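Local coordinates for protein putative glycoside hydrolase (Bacteroides thetaiotaomicron VPI-5482, PDB 3HBZ) that binds calcium and is probably a carbohydrate-processing enzyme, possibly a glycoside hydrolase, at residues E4-R16 with V76-T88. Sequence-based numbering, arbitrary orientation.
With NA (sodium ion), chain E; CA (calcium ion), chain C; CAC (cacodylate ion), chain F.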
loop_
_atom_site.group_PDB
_atom_site.type_symbol
_atom_site.label_atom_id
_atom_site.label_comp_id
_atom_site.label_asym_id
_atom_site.label_seq_id
_atom_site.Cartn_x
_atom_site.Cartn_y
_atom_site.Cartn_z
ATOM N N GLU A 4 2.009 12.624 -29.105
ATOM C CA GLU A 4 1.231 13.883 -29.033
ATOM C C GLU A 4 1.769 14.748 -27.879
ATOM O O GLU A 4 2.234 15.877 -28.100
ATOM C CB GLU A 4 -0.278 13.607 -28.886
ATOM N N ALA A 5 1.724 14.189 -26.665
ATOM C CA ALA A 5 2.340 14.798 -25.476
ATOM C C ALA A 5 3.524 13.933 -24.968
ATOM O O ALA A 5 3.327 13.055 -24.126
ATOM C CB ALA A 5 1.287 14.999 -24.366
ATOM N N PRO A 6 4.755 14.167 -25.499
ATOM C CA PRO A 6 5.994 13.597 -24.901
ATOM C C PRO A 6 6.044 13.660 -23.352
ATOM O O PRO A 6 5.899 14.738 -22.798
ATOM C CB PRO A 6 7.118 14.488 -25.498
ATOM C CG PRO A 6 6.427 15.445 -26.544
ATOM C CD PRO A 6 5.045 14.883 -26.767
ATOM N N ASN A 7 6.290 12.544 -22.661
ATOM C CA ASN A 7 6.244 12.537 -21.170
ATOM C C ASN A 7 7.415 13.280 -20.418
ATOM O O ASN A 7 7.554 13.142 -19.191
ATOM C CB ASN A 7 5.979 11.096 -20.619
ATOM C CG ASN A 7 7.256 10.347 -20.137
ATOM O OD1 ASN A 7 7.280 9.829 -19.016
ATOM N ND2 ASN A 7 8.287 10.265 -20.981
ATOM N N ALA A 8 8.202 14.100 -21.130
ATOM C CA ALA A 8 9.307 14.858 -20.528
ATOM C C ALA A 8 10.273 13.915 -19.791
ATOM O O ALA A 8 11.198 13.378 -20.402
ATOM C CB ALA A 8 8.792 15.983 -19.597
ATOM N N GLU A 9 10.028 13.695 -18.505
ATOM C CA GLU A 9 10.926 12.917 -17.642
ATOM C C GLU A 9 11.018 11.412 -18.061
ATOM O O GLU A 9 10.017 10.793 -18.411
ATOM C CB GLU A 9 10.447 13.015 -16.185
ATOM C CG GLU A 9 11.490 13.453 -15.191
ATOM C CD GLU A 9 11.252 14.839 -14.599
ATOM O OE1 GLU A 9 10.856 15.749 -15.355
ATOM O OE2 GLU A 9 11.498 15.026 -13.377
ATOM N N ALA A 10 12.231 10.857 -18.016
ATOM C CA ALA A 10 12.445 9.498 -18.292
ATOM C C ALA A 10 12.507 8.610 -17.017
ATOM O O ALA A 10 12.986 8.983 -15.932
ATOM C CB ALA A 10 13.651 9.345 -19.136
ATOM N N ASP A 11 11.939 7.434 -17.177
ATOM C CA ASP A 11 11.632 6.568 -16.080
ATOM C C ASP A 11 12.498 5.329 -16.079
ATOM O O ASP A 11 12.954 4.857 -17.121
ATOM C CB ASP A 11 10.178 6.142 -16.177
ATOM C CG ASP A 11 9.227 7.329 -16.149
ATOM O OD1 ASP A 11 9.429 8.289 -15.382
ATOM O OD2 ASP A 11 8.294 7.328 -16.924
ATOM N N ILE A 12 12.656 4.777 -14.888
ATOM C CA ILE A 12 12.987 3.377 -14.726
ATOM C C ILE A 12 11.698 2.620 -14.886
ATOM O O ILE A 12 10.772 2.856 -14.138
ATOM C CB ILE A 12 13.553 3.096 -13.336
ATOM C CG1 ILE A 12 14.931 3.790 -13.182
ATOM C CG2 ILE A 12 13.708 1.602 -13.122
ATOM C CD1 ILE A 12 15.552 3.660 -11.759
ATOM N N LEU A 13 11.659 1.694 -15.834
ATOM C CA LEU A 13 10.436 0.939 -16.139
ATOM C C LEU A 13 10.431 -0.426 -15.517
ATOM O O LEU A 13 9.392 -1.018 -15.393
ATOM C CB LEU A 13 10.239 0.822 -17.652
ATOM C CG LEU A 13 10.071 2.147 -18.388
ATOM C CD1 LEU A 13 10.103 1.860 -19.897
ATOM C CD2 LEU A 13 8.741 2.826 -17.933
ATOM N N SER A 14 11.592 -0.953 -15.139
ATOM C CA SER A 14 11.660 -2.245 -14.427
ATOM C C SER A 14 12.962 -2.373 -13.702
ATOM O O SER A 14 13.912 -1.659 -14.005
ATOM C CB SER A 14 11.492 -3.458 -15.390
ATOM O OG SER A 14 12.655 -3.670 -16.216
ATOM N N CYS A 15 13.001 -3.322 -12.776
ATOM C CA CYS A 15 14.195 -3.586 -11.955
ATOM C C CYS A 15 14.288 -5.048 -11.710
ATOM O O CYS A 15 13.280 -5.662 -11.386
ATOM C CB CYS A 15 14.045 -2.909 -10.601
ATOM S SG CYS A 15 15.449 -3.055 -9.537
ATOM N N ARG A 16 15.489 -5.615 -11.822
ATOM C CA ARG A 16 15.703 -6.972 -11.398
ATOM C C ARG A 16 17.121 -7.147 -10.891
ATOM O O ARG A 16 17.945 -6.248 -11.079
ATOM C CB ARG A 16 15.369 -7.942 -12.512
ATOM C CG ARG A 16 16.405 -8.059 -13.555
ATOM C CD ARG A 16 15.890 -8.903 -14.686
ATOM N NE ARG A 16 16.995 -9.306 -15.546
ATOM C CZ ARG A 16 17.743 -10.398 -15.390
ATOM N NH1 ARG A 16 17.522 -11.265 -14.402
ATOM N NH2 ARG A 16 18.724 -10.621 -16.249
ATOM N N VAL A 76 18.331 9.311 -13.752
ATOM C CA VAL A 76 17.978 9.011 -15.121
ATOM C C VAL A 76 17.879 10.354 -15.848
ATOM O O VAL A 76 17.226 11.293 -15.381
ATOM C CB VAL A 76 16.656 8.279 -15.190
ATOM C CG1 VAL A 76 16.268 7.980 -16.616
ATOM C CG2 VAL A 76 16.708 6.969 -14.347
ATOM N N THR A 77 18.586 10.443 -16.971
ATOM C CA THR A 77 18.550 11.591 -17.841
ATOM C C THR A 77 17.896 11.179 -19.134
ATOM O O THR A 77 18.286 10.152 -19.715
ATOM C CB THR A 77 19.970 12.081 -18.142
ATOM O OG1 THR A 77 20.630 12.358 -16.901
ATOM C CG2 THR A 77 19.931 13.343 -19.048
ATOM N N ALA A 78 16.912 11.973 -19.565
ATOM C CA ALA A 78 16.275 11.756 -20.858
ATOM C C ALA A 78 17.251 11.964 -21.979
ATOM O O ALA A 78 18.338 12.551 -21.794
ATOM C CB ALA A 78 15.023 12.653 -21.059
ATOM N N ALA A 79 16.835 11.453 -23.136
ATOM C CA ALA A 79 17.576 11.523 -24.384
ATOM C C ALA A 79 17.978 12.919 -24.664
ATOM O O ALA A 79 19.077 13.131 -25.130
ATOM C CB ALA A 79 16.722 11.002 -25.558
ATOM N N ASP A 80 17.099 13.883 -24.389
ATOM C CA ASP A 80 17.406 15.288 -24.681
ATOM C C ASP A 80 18.486 15.911 -23.792
ATOM O O ASP A 80 18.903 17.011 -24.069
ATOM C CB ASP A 80 16.154 16.155 -24.666
ATOM C CG ASP A 80 15.360 16.079 -23.353
ATOM O OD1 ASP A 80 15.924 16.015 -22.226
ATOM O OD2 ASP A 80 14.124 16.128 -23.466
ATOM N N GLY A 81 18.922 15.226 -22.730
ATOM C CA GLY A 81 19.903 15.779 -21.789
ATOM C C GLY A 81 19.408 16.850 -20.817
ATOM O O GLY A 81 20.162 17.305 -19.959
ATOM N N PHE A 82 18.158 17.272 -20.945
ATOM C CA PHE A 82 17.571 18.315 -20.085
ATOM C C PHE A 82 16.796 17.693 -18.919
ATOM O O PHE A 82 17.055 17.987 -17.768
ATOM C CB PHE A 82 16.663 19.174 -20.977
ATOM C CG PHE A 82 15.941 20.293 -20.261
ATOM C CD1 PHE A 82 16.609 21.457 -19.895
ATOM C CD2 PHE A 82 14.581 20.211 -20.026
ATOM C CE1 PHE A 82 15.918 22.502 -19.268
ATOM C CE2 PHE A 82 13.906 21.225 -19.415
ATOM C CZ PHE A 82 14.559 22.383 -19.047
ATOM N N TRP A 83 15.836 16.822 -19.217
ATOM C CA TRP A 83 14.997 16.251 -18.170
ATOM C C TRP A 83 15.752 15.164 -17.429
ATOM O O TRP A 83 16.333 14.285 -18.048
ATOM C CB TRP A 83 13.683 15.669 -18.741
ATOM C CG TRP A 83 12.836 16.686 -19.398
ATOM C CD1 TRP A 83 12.701 16.873 -20.738
ATOM C CD2 TRP A 83 12.038 17.706 -18.767
ATOM N NE1 TRP A 83 11.870 17.948 -20.995
ATOM C CE2 TRP A 83 11.456 18.480 -19.802
ATOM C CE3 TRP A 83 11.758 18.035 -17.440
ATOM C CZ2 TRP A 83 10.568 19.517 -19.548
ATOM C CZ3 TRP A 83 10.907 19.078 -17.184
ATOM C CH2 TRP A 83 10.314 19.819 -18.232
ATOM N N LYS A 84 15.730 15.228 -16.101
ATOM C CA LYS A 84 16.407 14.239 -15.236
ATOM C C LYS A 84 15.465 13.846 -14.098
ATOM O O LYS A 84 14.590 14.602 -13.733
ATOM C CB LYS A 84 17.697 14.810 -14.632
ATOM C CG LYS A 84 18.713 15.277 -15.657
ATOM C CD LYS A 84 19.974 15.839 -14.973
ATOM C CE LYS A 84 21.232 15.676 -15.903
ATOM N NZ LYS A 84 22.419 16.279 -15.246
ATOM N N LYS A 85 15.611 12.658 -13.555
ATOM C CA LYS A 85 14.824 12.292 -12.400
ATOM C C LYS A 85 15.708 11.477 -11.493
ATOM O O LYS A 85 16.368 10.566 -11.958
ATOM C CB LYS A 85 13.598 11.437 -12.806
ATOM C CG LYS A 85 12.406 11.685 -11.918
ATOM C CD LYS A 85 11.401 10.513 -11.798
ATOM C CE LYS A 85 10.932 9.951 -13.104
ATOM N NZ LYS A 85 9.617 9.225 -12.915
ATOM N N LYS A 86 15.638 11.738 -10.200
ATOM C CA LYS A 86 16.369 10.958 -9.229
ATOM C C LYS A 86 15.458 9.913 -8.635
ATOM O O LYS A 86 14.336 10.211 -8.244
ATOM C CB LYS A 86 16.890 11.887 -8.107
ATOM C CG LYS A 86 18.233 11.519 -7.555
ATOM C CD LYS A 86 18.995 12.784 -6.989
ATOM C CE LYS A 86 18.258 13.452 -5.814
ATOM N NZ LYS A 86 18.962 14.671 -5.228
ATOM N N TYR A 87 15.952 8.687 -8.560
ATOM C CA TYR A 87 15.271 7.616 -7.871
ATOM C C TYR A 87 16.092 7.208 -6.670
ATOM O O TYR A 87 17.318 7.143 -6.779
ATOM C CB TYR A 87 15.151 6.412 -8.783
ATOM C CG TYR A 87 14.086 6.470 -9.849
ATOM C CD1 TYR A 87 14.326 7.070 -11.068
ATOM C CD2 TYR A 87 12.868 5.816 -9.676
ATOM C CE1 TYR A 87 13.361 7.081 -12.057
ATOM C CE2 TYR A 87 11.904 5.806 -10.668
ATOM C CZ TYR A 87 12.170 6.408 -11.865
ATOM O OH TYR A 87 11.212 6.440 -12.839
ATOM N N THR A 88 15.410 6.939 -5.556
ATOM C CA THR A 88 15.951 6.285 -4.389
ATOM C C THR A 88 15.612 4.803 -4.430
ATOM O O THR A 88 14.455 4.406 -4.408
ATOM C CB THR A 88 15.376 6.890 -3.096
ATOM O OG1 THR A 88 15.690 8.287 -3.053
ATOM C CG2 THR A 88 15.941 6.207 -1.825
HETATM NA NA NA E . 7.873 9.970 -16.455
HETATM CA CA CA C . 13.694 16.472 -12.780
HETATM AS AS CAC F . 15.294 18.969 -14.619
HETATM O O1 CAC F . 14.378 17.483 -14.507
HETATM O O2 CAC F . 17.009 18.851 -14.341
HETATM C C1 CAC F . 14.808 19.762 -16.331
HETATM C C2 CAC F . 14.673 20.173 -13.189
HETATM O O HOH W 1 14.330 11.445 -16.685
HETATM O O HOH W 2 7.925 11.053 -14.004
HETATM O O HOH W 3 15.809 17.119 -11.663
HETATM O O HOH W 4 12.639 15.260 -11.086
HETATM O O HOH W 5 6.469 8.625 -15.655
#
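Ala10 and Ala78 bring the two backbones nearest, their CA atoms 5.1 Å apart, with Glu9 and Trp83 next at 5.3 Å, where the N-terminal segment 4-16 passes over the hairpin formed by strands 72-77 and 84-92. The contact shows how a segment can be held to a hairpin by side chains, a water and a calcium ion: strand 12-16 pairs instead with strand 49-52, and water 1 links Ala10 N to Val76 O. Ala8 CB sits over one face of the Trp83 indole, 3.7 Å from the five-membered ring centroid, a CH-pi contact. Ala10 CB meets Val76 CG1 and Ala78 CB. Ile12 CD1 lies over a face of the Tyr87 ring, while Ile12 N donates to Tyr87 OH (3.0 Å, 147°), gripping ring and hydroxyl together. Lys85 bends at chi3 (-51°), carrying NZ to Asp11 OD1 at 2.6 Å; NZ reaches OD1 from its anti side, tilted 27° out of the carboxylate plane, and the two form a salt bridge. NZ also donates to Tyr87 OH. Replacing Tyr87 with alanine is likely to cost Ile12 N and Lys85 NZ their shared acceptor and to open a gap beside Ile12 CD1. Asp11 chelates sodium through both oxygens, with Asn7 OD1 and two waters also bound to it, whereas Glu9 OE2 (2.7 Å) and Lys84 O (2.3 Å) share the calcium, whose remaining ligands include a cacodylate probably from crystallisation. Calcium thus bridges the segments directly, and the Asp11 carboxylate, shared between sodium and Lys85, is likely to have its negative charge well balanced.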